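Local coordinates for GH127 beta-L-arabinofuranoside (Geobacillus stearothermophilus, PDB 4QK0), which probably hydrolyses beta-L-arabinofuranosides, releasing L-arabinose, as a family 127 glycoside hydrolase, at residues 168-172 with 205-210. Residues are numbered along the deposited sequence; the frame is centred on the assembly and turned at random.
Sequences CKYAD and TGNENY
Y210 reaches from the first turn of helix 208-220 to the side of helix 162-177, making a helix-to-helix contact in the GH127 catalytic domain whose apolar packing closes on a single direct hydrogen bond. The phenol OH donates to D172 OD1 over 2.5 Å, a short bond that meets the carboxylate on its syn side but 34° out of its plane. The carboxylate and ring planes are turned only 15° from each other, and OD1 sits at the ring edge. With CG of D172 anti to its carbonyl carbon (chi1 -62°), the acid folds back along its own helix to face the hydroxyl. A water bridges the same OD1, to which it donates at 2.8 Å, to N209 ND2, so two donors grip one oxygen. The ring itself packs against A171 CB, 3.6 Å from Y210 CE1, while C168 SG approaches obliquely, 5.2 Å from the ring centroid. L201 of helix 194-205 touches C168, A171 and Y210. The turn leading to the tyrosine is braced by side chain-to-backbone bonds: T205 OG1, bonded also to L201 O, accepts from N207 N in an ST turn, and N207 OD1 N-caps the next helix through N209 N. A phenylalanine in place of Y210 would probably deprive D172 OD1 of its direct cross-helix donor. Two donors on OD1 would tend to steady a negative charge, whereas C168 O, 3.0 Å from D172 OD2, would oppose it, leaving the ionisation open.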
ATOM      1  N   CYS A 168     -16.103  -4.943 -41.803  1.00 30.49           N
ATOM      2  CA  CYS A 168     -17.250  -4.065 -42.111  1.00 27.63           C
ATOM      3  C   CYS A 168     -18.534  -4.793 -41.961  1.00 27.55           C
ATOM      4  O   CYS A 168     -19.539  -4.199 -41.549  1.00 29.26           O
ATOM      5  CB  CYS A 168     -17.163  -3.494 -43.540  1.00 30.48           C
ATOM      6  SG  CYS A 168     -15.964  -2.170 -43.751  1.00 33.96           S
ATOM      7  N   LYS A 169     -18.549  -6.092 -42.277  1.00 27.30           N
ATOM      8  CA  LYS A 169     -19.760  -6.883 -42.059  1.00 30.57           C
ATOM      9  C   LYS A 169     -20.092  -6.946 -40.573  1.00 29.80           C
ATOM     10  O   LYS A 169     -21.240  -6.792 -40.182  1.00 31.14           O
ATOM     11  CB  LYS A 169     -19.634  -8.311 -42.600  1.00 37.09           C
ATOM     12  CG  LYS A 169     -19.963  -8.451 -44.066  1.00 46.35           C
ATOM     13  CD  LYS A 169     -19.585  -9.817 -44.670  1.00 49.89           C
ATOM     14  CE  LYS A 169     -20.769 -10.748 -44.730  1.00 52.42           C
ATOM     15  NZ  LYS A 169     -21.302 -11.113 -43.383  1.00 50.19           N
ATOM     16  N   TYR A 170     -19.082  -7.155 -39.738  1.00 26.11           N
ATOM     17  CA  TYR A 170     -19.313  -7.207 -38.287  1.00 24.33           C
ATOM     18  C   TYR A 170     -19.728  -5.803 -37.807  1.00 24.00           C
ATOM     19  O   TYR A 170     -20.734  -5.655 -37.113  1.00 24.68           O
ATOM     20  CB  TYR A 170     -18.053  -7.727 -37.582  1.00 23.42           C
ATOM     21  CG  TYR A 170     -18.194  -8.123 -36.134  1.00 23.18           C
ATOM     22  CD1 TYR A 170     -19.392  -8.084 -35.478  1.00 25.74           C
ATOM     23  CD2 TYR A 170     -17.094  -8.595 -35.435  1.00 26.30           C
ATOM     24  CE1 TYR A 170     -19.510  -8.457 -34.158  1.00 27.84           C
ATOM     25  CE2 TYR A 170     -17.181  -9.010 -34.101  1.00 28.13           C
ATOM     26  CZ  TYR A 170     -18.382  -8.931 -33.464  1.00 28.79           C
ATOM     27  OH  TYR A 170     -18.505  -9.326 -32.159  1.00 31.14           O
ATOM     28  N   ALA A 171     -19.003  -4.769 -38.221  1.00 23.24           N
ATOM     29  CA  ALA A 171     -19.357  -3.380 -37.800  1.00 25.43           C
ATOM     30  C   ALA A 171     -20.815  -3.017 -38.180  1.00 27.14           C
ATOM     31  O   ALA A 171     -21.578  -2.445 -37.390  1.00 28.17           O
ATOM     32  CB  ALA A 171     -18.388  -2.394 -38.420  1.00 24.24           C
ATOM     33  N   ASP A 172     -21.225  -3.418 -39.380  1.00 27.39           N
ATOM     34  CA  ASP A 172     -22.629  -3.200 -39.803  1.00 27.23           C
ATOM     35  C   ASP A 172     -23.575  -3.961 -38.915  1.00 26.99           C
ATOM     36  O   ASP A 172     -24.609  -3.406 -38.495  1.00 29.39           O
ATOM     37  CB  ASP A 172     -22.869  -3.634 -41.277  1.00 28.47           C
ATOM     38  CG  ASP A 172     -22.027  -2.841 -42.278  1.00 27.94           C
ATOM     39  OD1 ASP A 172     -21.582  -1.711 -41.973  1.00 26.17           O
ATOM     40  OD2 ASP A 172     -21.766  -3.404 -43.366  1.00 30.15           O
ATOM     41  N   THR A 205     -13.006   4.118 -44.792  1.00 29.79           N
ATOM     42  CA  THR A 205     -14.106   3.759 -45.667  1.00 28.96           C
ATOM     43  C   THR A 205     -14.986   4.927 -46.117  1.00 33.21           C
ATOM     44  O   THR A 205     -15.731   4.783 -47.057  1.00 34.17           O
ATOM     45  CB  THR A 205     -15.094   2.782 -44.991  1.00 27.82           C
ATOM     46  OG1 THR A 205     -15.660   3.386 -43.837  1.00 31.99           O
ATOM     47  CG2 THR A 205     -14.448   1.471 -44.633  1.00 31.12           C
ATOM     48  N   GLY A 206     -15.008   6.022 -45.362  1.00 35.53           N
ATOM     49  CA  GLY A 206     -15.927   7.112 -45.613  1.00 33.48           C
ATOM     50  C   GLY A 206     -17.362   6.806 -45.249  1.00 34.41           C
ATOM     51  O   GLY A 206     -18.246   7.646 -45.412  1.00 35.41           O
ATOM     52  N   ASN A 207     -17.622   5.612 -44.730  1.00 35.11           N
ATOM     53  CA  ASN A 207     -18.972   5.251 -44.299  1.00 33.50           C
ATOM     54  C   ASN A 207     -19.384   5.926 -42.990  1.00 38.40           C
ATOM     55  O   ASN A 207     -18.999   5.512 -41.888  1.00 33.78           O
ATOM     56  CB  ASN A 207     -19.104   3.735 -44.197  1.00 32.32           C
ATOM     57  CG  ASN A 207     -20.526   3.289 -43.939  1.00 32.89           C
ATOM     58  OD1 ASN A 207     -21.367   4.045 -43.483  1.00 34.57           O
ATOM     59  ND2 ASN A 207     -20.786   2.039 -44.207  1.00 35.69           N
ATOM     60  N   GLU A 208     -20.245   6.921 -43.113  1.00 38.94           N
ATOM     61  CA  GLU A 208     -20.738   7.712 -41.980  1.00 39.37           C
ATOM     62  C   GLU A 208     -21.475   6.930 -40.913  1.00 35.34           C
ATOM     63  O   GLU A 208     -21.608   7.410 -39.781  1.00 31.52           O
ATOM     64  CB  GLU A 208     -21.709   8.807 -42.462  1.00 45.51           C
ATOM     65  CG  GLU A 208     -21.135   9.767 -43.500  1.00 57.43           C
ATOM     66  CD  GLU A 208     -20.570  11.042 -42.906  1.00 63.90           C
ATOM     67  OE1 GLU A 208     -21.000  11.418 -41.794  1.00 74.50           O
ATOM     68  OE2 GLU A 208     -19.703  11.673 -43.556  1.00 73.66           O
ATOM     69  N   ASN A 209     -22.017   5.762 -41.244  1.00 34.61           N
ATOM     70  CA  ASN A 209     -22.655   4.962 -40.186  1.00 34.88           C
ATOM     71  C   ASN A 209     -21.693   4.668 -39.023  1.00 31.11           C
ATOM     72  O   ASN A 209     -22.112   4.600 -37.884  1.00 30.88           O
ATOM     73  CB  ASN A 209     -23.135   3.636 -40.727  1.00 38.30           C
ATOM     74  CG  ASN A 209     -24.209   3.779 -41.805  1.00 42.44           C
ATOM     75  OD1 ASN A 209     -24.859   4.818 -41.923  1.00 40.58           O
ATOM     76  ND2 ASN A 209     -24.459   2.688 -42.521  1.00 39.13           N
ATOM     77  N   TYR A 210     -20.409   4.497 -39.347  1.00 29.77           N
ATOM     78  CA  TYR A 210     -19.402   4.075 -38.387  1.00 29.34           C
ATOM     79  C   TYR A 210     -19.102   5.237 -37.442  1.00 31.02           C
ATOM     80  O   TYR A 210     -19.004   5.070 -36.199  1.00 28.52           O
ATOM     81  CB  TYR A 210     -18.135   3.555 -39.103  1.00 25.96           C
ATOM     82  CG  TYR A 210     -18.401   2.339 -39.990  1.00 26.41           C
ATOM     83  CD1 TYR A 210     -19.402   1.438 -39.692  1.00 27.90           C
ATOM     84  CD2 TYR A 210     -17.650   2.096 -41.123  1.00 28.15           C
ATOM     85  CE1 TYR A 210     -19.642   0.322 -40.490  1.00 28.68           C
ATOM     86  CE2 TYR A 210     -17.903   0.996 -41.939  1.00 25.42           C
ATOM     87  CZ  TYR A 210     -18.911   0.121 -41.626  1.00 27.12           C
ATOM     88  OH  TYR A 210     -19.179  -0.996 -42.422  1.00 25.74           O
TER
HETATM   89  O   HOH W   1     -23.561   0.015 -41.027  1.00 34.66           O